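Myosin-I heavy chain (Dictyostelium discoideum, PDB 5EJY) is an actin-based motor with ATPase activity that acts in early phagocytosis and adhesion, represented here by the first MyTH4-FERM unit of its tail. Local coordinates at residues Gln331-Ile335 and Asp369-Arg374; Val412-Gln417 and Leu477-Thr481. The contacts are given in a common frame with arbitrary orientation. Residue numbers count along the deposited sequence, not the author numbering.

How the contacts relate
The chain runs through the MyTH4 helices and then the ubiquitin-like first lobe of the FERM domain before it reaches either contact. Contact 1 closes first, inside the all-helical central FERM lobe. It brings helix 368-373 back onto the start of helix 331-346, across an intervening region that is largely helical and holds no strand. Contact 2 opens later and closes within the third, C-terminal FERM lobe. It joins strand 410-415 to strand 476-480 across a region of strands and loops without helix. The two loops follow one another and neither nest nor cross. The centres of contact 1 and contact 2 lie about 27 Å apart, their nearest atoms about 13 Å.

Contact 1: residues Gln331-Ile335 and Asp369-Arg374; sequences QDYQI and DIEKNR
Residues 331-335 form the first turn of helix 331-346, and residues 369-373 the end of a short helix. The two axes cross at -104° and approach to 11.2 Å. Gln-331 sits opposite Ile-370, with CA atoms 7.0 Å apart. Asp-369 (chi1 t) receives a hydrogen bond at OD2 from Gln-331 NE2, at 2.5 Å. A water links Asp-369 OD2 (3.0 Å) to Gln-334 OE1 (2.7 Å); Gln-334 NE2 is hydrogen-bonded to Leu-322 O. Ile-370 (m, t) points into the gap: its CG2 lies 3.3 Å from Ile-335 CD1, and its CG1 4.1 Å from Gln-331 CG. Arg-374 (m, t, p, 180°), the N-cap of helix 375-383, brings its NH1 to 2.7 Å from Asp-332 OD1, a salt bridge. Its NE also pairs with Asp-377. This steep helix-helix crossing lies in the helical central FERM lobe. The buried isoleucines and the Gln-331 to Asp-369 bond join the helices, while the Arg-374 to Asp-332 salt bridge ties helix 331-346 to the junction before helix 375-383.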
loop_
_atom_site.group_PDB
_atom_site.type_symbol
_atom_site.label_atom_id
_atom_site.label_comp_id
_atom_site.label_asym_id
_atom_site.label_seq_id
_atom_site.Cartn_x
_atom_site.Cartn_y
_atom_site.Cartn_z
ATOM N N GLN A 331 9.310 -3.946 -33.340
ATOM C CA GLN A 331 10.414 -4.867 -33.082
ATOM C C GLN A 331 11.773 -4.245 -33.398
ATOM O O GLN A 331 12.754 -4.478 -32.678
ATOM C CB GLN A 331 10.246 -6.154 -33.883
ATOM C CG GLN A 331 9.058 -7.015 -33.497
ATOM C CD GLN A 331 8.817 -8.104 -34.527
ATOM O OE1 GLN A 331 9.071 -7.908 -35.718
ATOM N NE2 GLN A 331 8.346 -9.262 -34.075
ATOM N N ASP A 332 11.839 -3.470 -34.479
ATOM C CA ASP A 332 13.079 -2.788 -34.834
ATOM C C ASP A 332 13.552 -1.937 -33.661
ATOM O O ASP A 332 14.727 -1.974 -33.284
ATOM C CB ASP A 332 12.894 -1.888 -36.057
ATOM C CG ASP A 332 12.872 -2.662 -37.372
ATOM O OD1 ASP A 332 13.242 -3.858 -37.400
ATOM O OD2 ASP A 332 12.489 -2.046 -38.389
ATOM N N TYR A 333 12.637 -1.154 -33.100
ATOM C CA TYR A 333 12.990 -0.285 -31.980
ATOM C C TYR A 333 13.445 -1.088 -30.771
ATOM O O TYR A 333 14.480 -0.790 -30.172
ATOM C CB TYR A 333 11.828 0.617 -31.578
ATOM C CG TYR A 333 12.178 1.500 -30.404
ATOM C CD1 TYR A 333 11.953 1.080 -29.096
ATOM C CD2 TYR A 333 12.754 2.745 -30.604
ATOM C CE1 TYR A 333 12.291 1.889 -28.016
ATOM C CE2 TYR A 333 13.087 3.557 -29.544
ATOM C CZ TYR A 333 12.852 3.128 -28.250
ATOM O OH TYR A 333 13.189 3.953 -27.202
ATOM N N GLN A 334 12.670 -2.107 -30.411
ATOM C CA GLN A 334 13.016 -2.931 -29.264
ATOM C C GLN A 334 14.395 -3.549 -29.471
ATOM O O GLN A 334 15.213 -3.631 -28.543
ATOM C CB GLN A 334 11.950 -3.998 -29.030
ATOM C CG GLN A 334 10.592 -3.405 -28.653
ATOM C CD GLN A 334 9.472 -4.429 -28.691
ATOM O OE1 GLN A 334 9.484 -5.350 -29.510
ATOM N NE2 GLN A 334 8.495 -4.274 -27.799
ATOM N N ILE A 335 14.656 -3.959 -30.704
ATOM C CA ILE A 335 15.948 -4.523 -31.065
ATOM C C ILE A 335 17.066 -3.527 -30.830
ATOM O O ILE A 335 18.124 -3.888 -30.317
ATOM C CB ILE A 335 15.983 -4.957 -32.552
ATOM C CG1 ILE A 335 15.117 -6.193 -32.759
ATOM C CG2 ILE A 335 17.404 -5.274 -32.977
ATOM C CD1 ILE A 335 15.460 -7.310 -31.806
ATOM N N ASP A 369 8.641 -12.530 -28.533
ATOM C CA ASP A 369 8.290 -12.356 -29.932
ATOM C C ASP A 369 9.537 -12.260 -30.807
ATOM O O ASP A 369 9.576 -12.791 -31.920
ATOM C CB ASP A 369 7.437 -11.100 -30.096
ATOM C CG ASP A 369 7.217 -10.732 -31.543
ATOM O OD1 ASP A 369 7.066 -11.653 -32.378
ATOM O OD2 ASP A 369 7.194 -9.518 -31.844
ATOM N N ILE A 370 10.559 -11.584 -30.298
ATOM C CA ILE A 370 11.782 -11.381 -31.063
ATOM C C ILE A 370 12.693 -12.609 -31.006
ATOM O O ILE A 370 13.438 -12.884 -31.946
ATOM C CB ILE A 370 12.522 -10.108 -30.598
ATOM C CG1 ILE A 370 11.849 -8.872 -31.197
ATOM C CG2 ILE A 370 13.985 -10.160 -30.998
ATOM C CD1 ILE A 370 12.276 -7.567 -30.557
ATOM N N GLU A 371 12.617 -13.354 -29.909
ATOM C CA GLU A 371 13.374 -14.593 -29.788
ATOM C C GLU A 371 12.866 -15.630 -30.787
ATOM O O GLU A 371 13.553 -16.607 -31.085
ATOM C CB GLU A 371 13.282 -15.155 -28.366
ATOM C CG GLU A 371 13.971 -16.508 -28.197
ATOM C CD GLU A 371 13.822 -17.084 -26.798
ATOM O OE1 GLU A 371 13.856 -16.306 -25.821
ATOM O OE2 GLU A 371 13.670 -18.318 -26.673
ATOM N N LYS A 372 11.664 -15.413 -31.308
ATOM C CA LYS A 372 11.032 -16.401 -32.175
ATOM C C LYS A 372 11.069 -16.007 -33.644
ATOM O O LYS A 372 11.212 -16.860 -34.519
ATOM C CB LYS A 372 9.585 -16.644 -31.739
ATOM C CG LYS A 372 8.837 -17.651 -32.602
ATOM N N ASN A 373 10.942 -14.714 -33.914
ATOM C CA ASN A 373 10.799 -14.252 -35.287
ATOM C C ASN A 373 11.961 -13.423 -35.817
ATOM O O ASN A 373 12.049 -13.185 -37.019
ATOM C CB ASN A 373 9.488 -13.476 -35.453
ATOM C CG ASN A 373 8.267 -14.334 -35.182
ATOM O OD1 ASN A 373 8.323 -15.286 -34.402
ATOM N ND2 ASN A 373 7.158 -14.005 -35.833
ATOM N N ARG A 374 12.852 -12.974 -34.938
ATOM C CA ARG A 374 13.952 -12.128 -35.398
ATOM C C ARG A 374 15.246 -12.284 -34.602
ATOM O O ARG A 374 16.061 -11.364 -34.557
ATOM C CB ARG A 374 13.516 -10.658 -35.446
ATOM C CG ARG A 374 12.238 -10.425 -36.250
ATOM C CD ARG A 374 11.976 -8.958 -36.500
ATOM N NE ARG A 374 13.064 -8.335 -37.244
ATOM C CZ ARG A 374 13.082 -7.056 -37.600
ATOM N NH1 ARG A 374 12.066 -6.266 -37.283
ATOM N NH2 ARG A 374 14.112 -6.566 -38.275
HETATM O O HOH W 1 8.379 -7.809 -29.682
#

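Contact 2: residues Val412-Gln417 and Leu477-Thr481; sequences VVCEHQ and LQAFT
Two backbone hydrogen bonds join Glu-415 and Phe-480: Phe-480 N to Glu-415 O at 2.8 Å, and Glu-415 N to Phe-480 O at 2.9 Å. The two residues form a single antiparallel hydrogen-bonded pair, with CA atoms 5.2 Å apart. Thr-481 (chi1 t) adds a side-chain hydrogen bond from OG1 to Val-413 O, at 2.8 Å. A water bridges Gln-417 N (3.0 Å) and Gln-478 O (2.7 Å).

The backbone is extended through 412-416 and 477-481; Gln-417 departs from this (psi 28°). The strand axes approach to 4.9 Å at 118°, so the strands splay. On either side of the bridge, the CA atoms of Cys-414 and Thr-481 are 4.7 Å apart and those of His-416 and Ala-479 5.3 Å. On the buried side, Cys-414 SG (chi1 m) lies 4.2 Å from Ala-479 CB. His-416 CB lies 3.8 Å from Leu-477 CD1; its imidazole is hydrogen-bonded to Ser-418 N and Tyr-423 O. The Phe-480 ring (chi1 m) turns its edge to His-416 CA, while Gln-417 CG lies 3.9 Å from Phe-480 CE2.

Each strand pairs on its other side within its own antiparallel sheet, 410-415 with 426-432 and 476-480 with 466-470. The single bridge therefore joins two sheets at their edges, consistent with the PH-like beta sandwich of the third FERM lobe, whose C-terminal helix is 484-499.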
loop_
_atom_site.group_PDB
_atom_site.type_symbol
_atom_site.label_atom_id
_atom_site.label_comp_id
_atom_site.label_asym_id
_atom_site.label_seq_id
_atom_site.Cartn_x
_atom_site.Cartn_y
_atom_site.Cartn_z
ATOM N N VAL A 412 -1.089 4.662 -19.290
ATOM C CA VAL A 412 -2.270 3.904 -18.896
ATOM C C VAL A 412 -2.825 3.161 -20.113
ATOM O O VAL A 412 -3.130 3.779 -21.136
ATOM C CB VAL A 412 -3.382 4.823 -18.338
ATOM C CG1 VAL A 412 -4.583 3.994 -17.880
ATOM C CG2 VAL A 412 -2.852 5.685 -17.190
ATOM N N VAL A 413 -2.953 1.844 -20.002
ATOM C CA VAL A 413 -3.516 1.032 -21.086
ATOM C C VAL A 413 -5.041 1.094 -21.032
ATOM O O VAL A 413 -5.645 0.812 -19.992
ATOM C CB VAL A 413 -3.058 -0.439 -20.986
ATOM C CG1 VAL A 413 -3.720 -1.299 -22.075
ATOM C CG2 VAL A 413 -1.543 -0.535 -21.070
ATOM N N CYS A 414 -5.664 1.466 -22.152
ATOM C CA CYS A 414 -7.105 1.641 -22.186
ATOM C C CYS A 414 -7.766 0.986 -23.396
ATOM O O CYS A 414 -7.109 0.582 -24.359
ATOM C CB CYS A 414 -7.482 3.128 -22.203
ATOM S SG CYS A 414 -6.859 4.100 -20.840
ATOM N N GLU A 415 -9.085 0.913 -23.329
ATOM C CA GLU A 415 -9.878 0.579 -24.503
ATOM C C GLU A 415 -11.190 1.344 -24.442
ATOM O O GLU A 415 -11.575 1.860 -23.393
ATOM C CB GLU A 415 -10.106 -0.927 -24.591
ATOM C CG GLU A 415 -10.888 -1.516 -23.440
ATOM C CD GLU A 415 -10.814 -3.034 -23.421
ATOM O OE1 GLU A 415 -9.709 -3.576 -23.644
ATOM O OE2 GLU A 415 -11.859 -3.681 -23.197
ATOM N N HIS A 416 -11.875 1.447 -25.575
ATOM C CA HIS A 416 -13.159 2.121 -25.590
ATOM C C HIS A 416 -14.136 1.313 -26.444
ATOM O O HIS A 416 -13.731 0.420 -27.196
ATOM C CB HIS A 416 -13.038 3.560 -26.103
ATOM C CG HIS A 416 -12.940 3.671 -27.592
ATOM N ND1 HIS A 416 -14.049 3.681 -28.412
ATOM C CD2 HIS A 416 -11.865 3.762 -28.412
ATOM C CE1 HIS A 416 -13.663 3.781 -29.671
ATOM N NE2 HIS A 416 -12.342 3.832 -29.699
ATOM N N GLN A 417 -15.412 1.620 -26.295
ATOM C CA GLN A 417 -16.463 0.886 -26.992
ATOM C C GLN A 417 -17.370 1.831 -27.756
ATOM O O GLN A 417 -18.546 1.536 -27.948
ATOM C CB GLN A 417 -17.302 0.105 -25.979
ATOM C CG GLN A 417 -16.498 -0.823 -25.101
ATOM C CD GLN A 417 -17.370 -1.683 -24.210
ATOM O OE1 GLN A 417 -18.463 -1.275 -23.796
ATOM N NE2 GLN A 417 -16.892 -2.887 -23.910
ATOM N N LEU A 477 -15.206 10.582 -23.981
ATOM C CA LEU A 477 -14.501 9.348 -24.253
ATOM C C LEU A 477 -14.564 8.546 -22.960
ATOM O O LEU A 477 -14.031 8.978 -21.941
ATOM C CB LEU A 477 -13.039 9.617 -24.623
ATOM C CG LEU A 477 -12.082 8.414 -24.565
ATOM C CD1 LEU A 477 -12.521 7.267 -25.465
ATOM C CD2 LEU A 477 -10.653 8.834 -24.911
ATOM N N GLN A 478 -15.258 7.412 -22.982
ATOM C CA GLN A 478 -15.318 6.571 -21.795
ATOM C C GLN A 478 -14.195 5.570 -21.915
ATOM O O GLN A 478 -14.310 4.553 -22.618
ATOM C CB GLN A 478 -16.671 5.869 -21.627
ATOM C CG GLN A 478 -16.723 5.018 -20.355
ATOM C CD GLN A 478 -18.068 4.377 -20.116
ATOM O OE1 GLN A 478 -18.882 4.266 -21.027
ATOM N NE2 GLN A 478 -18.309 3.949 -18.880
ATOM N N ALA A 479 -13.081 5.902 -21.269
ATOM C CA ALA A 479 -11.877 5.089 -21.332
ATOM C C ALA A 479 -11.916 3.980 -20.289
ATOM O O ALA A 479 -11.815 4.244 -19.093
ATOM C CB ALA A 479 -10.624 5.962 -21.117
ATOM N N PHE A 480 -12.055 2.742 -20.754
ATOM C CA PHE A 480 -11.998 1.580 -19.882
ATOM C C PHE A 480 -10.557 1.213 -19.599
ATOM O O PHE A 480 -9.717 1.218 -20.489
ATOM C CB PHE A 480 -12.730 0.391 -20.503
ATOM C CG PHE A 480 -14.209 0.613 -20.624
ATOM C CD1 PHE A 480 -15.042 0.411 -19.533
ATOM C CD2 PHE A 480 -14.752 1.081 -21.803
ATOM C CE1 PHE A 480 -16.400 0.632 -19.626
ATOM C CE2 PHE A 480 -16.128 1.303 -21.909
ATOM C CZ PHE A 480 -16.947 1.076 -20.820
ATOM N N THR A 481 -10.276 0.886 -18.346
ATOM C CA THR A 481 -8.914 0.565 -17.957
ATOM C C THR A 481 -8.959 -0.275 -16.694
ATOM O O THR A 481 -9.884 -0.145 -15.891
ATOM C CB THR A 481 -8.085 1.849 -17.739
ATOM O OG1 THR A 481 -6.715 1.500 -17.510
ATOM C CG2 THR A 481 -8.625 2.660 -16.549
HETATM O O HOH W 2 -16.124 3.845 -24.438
#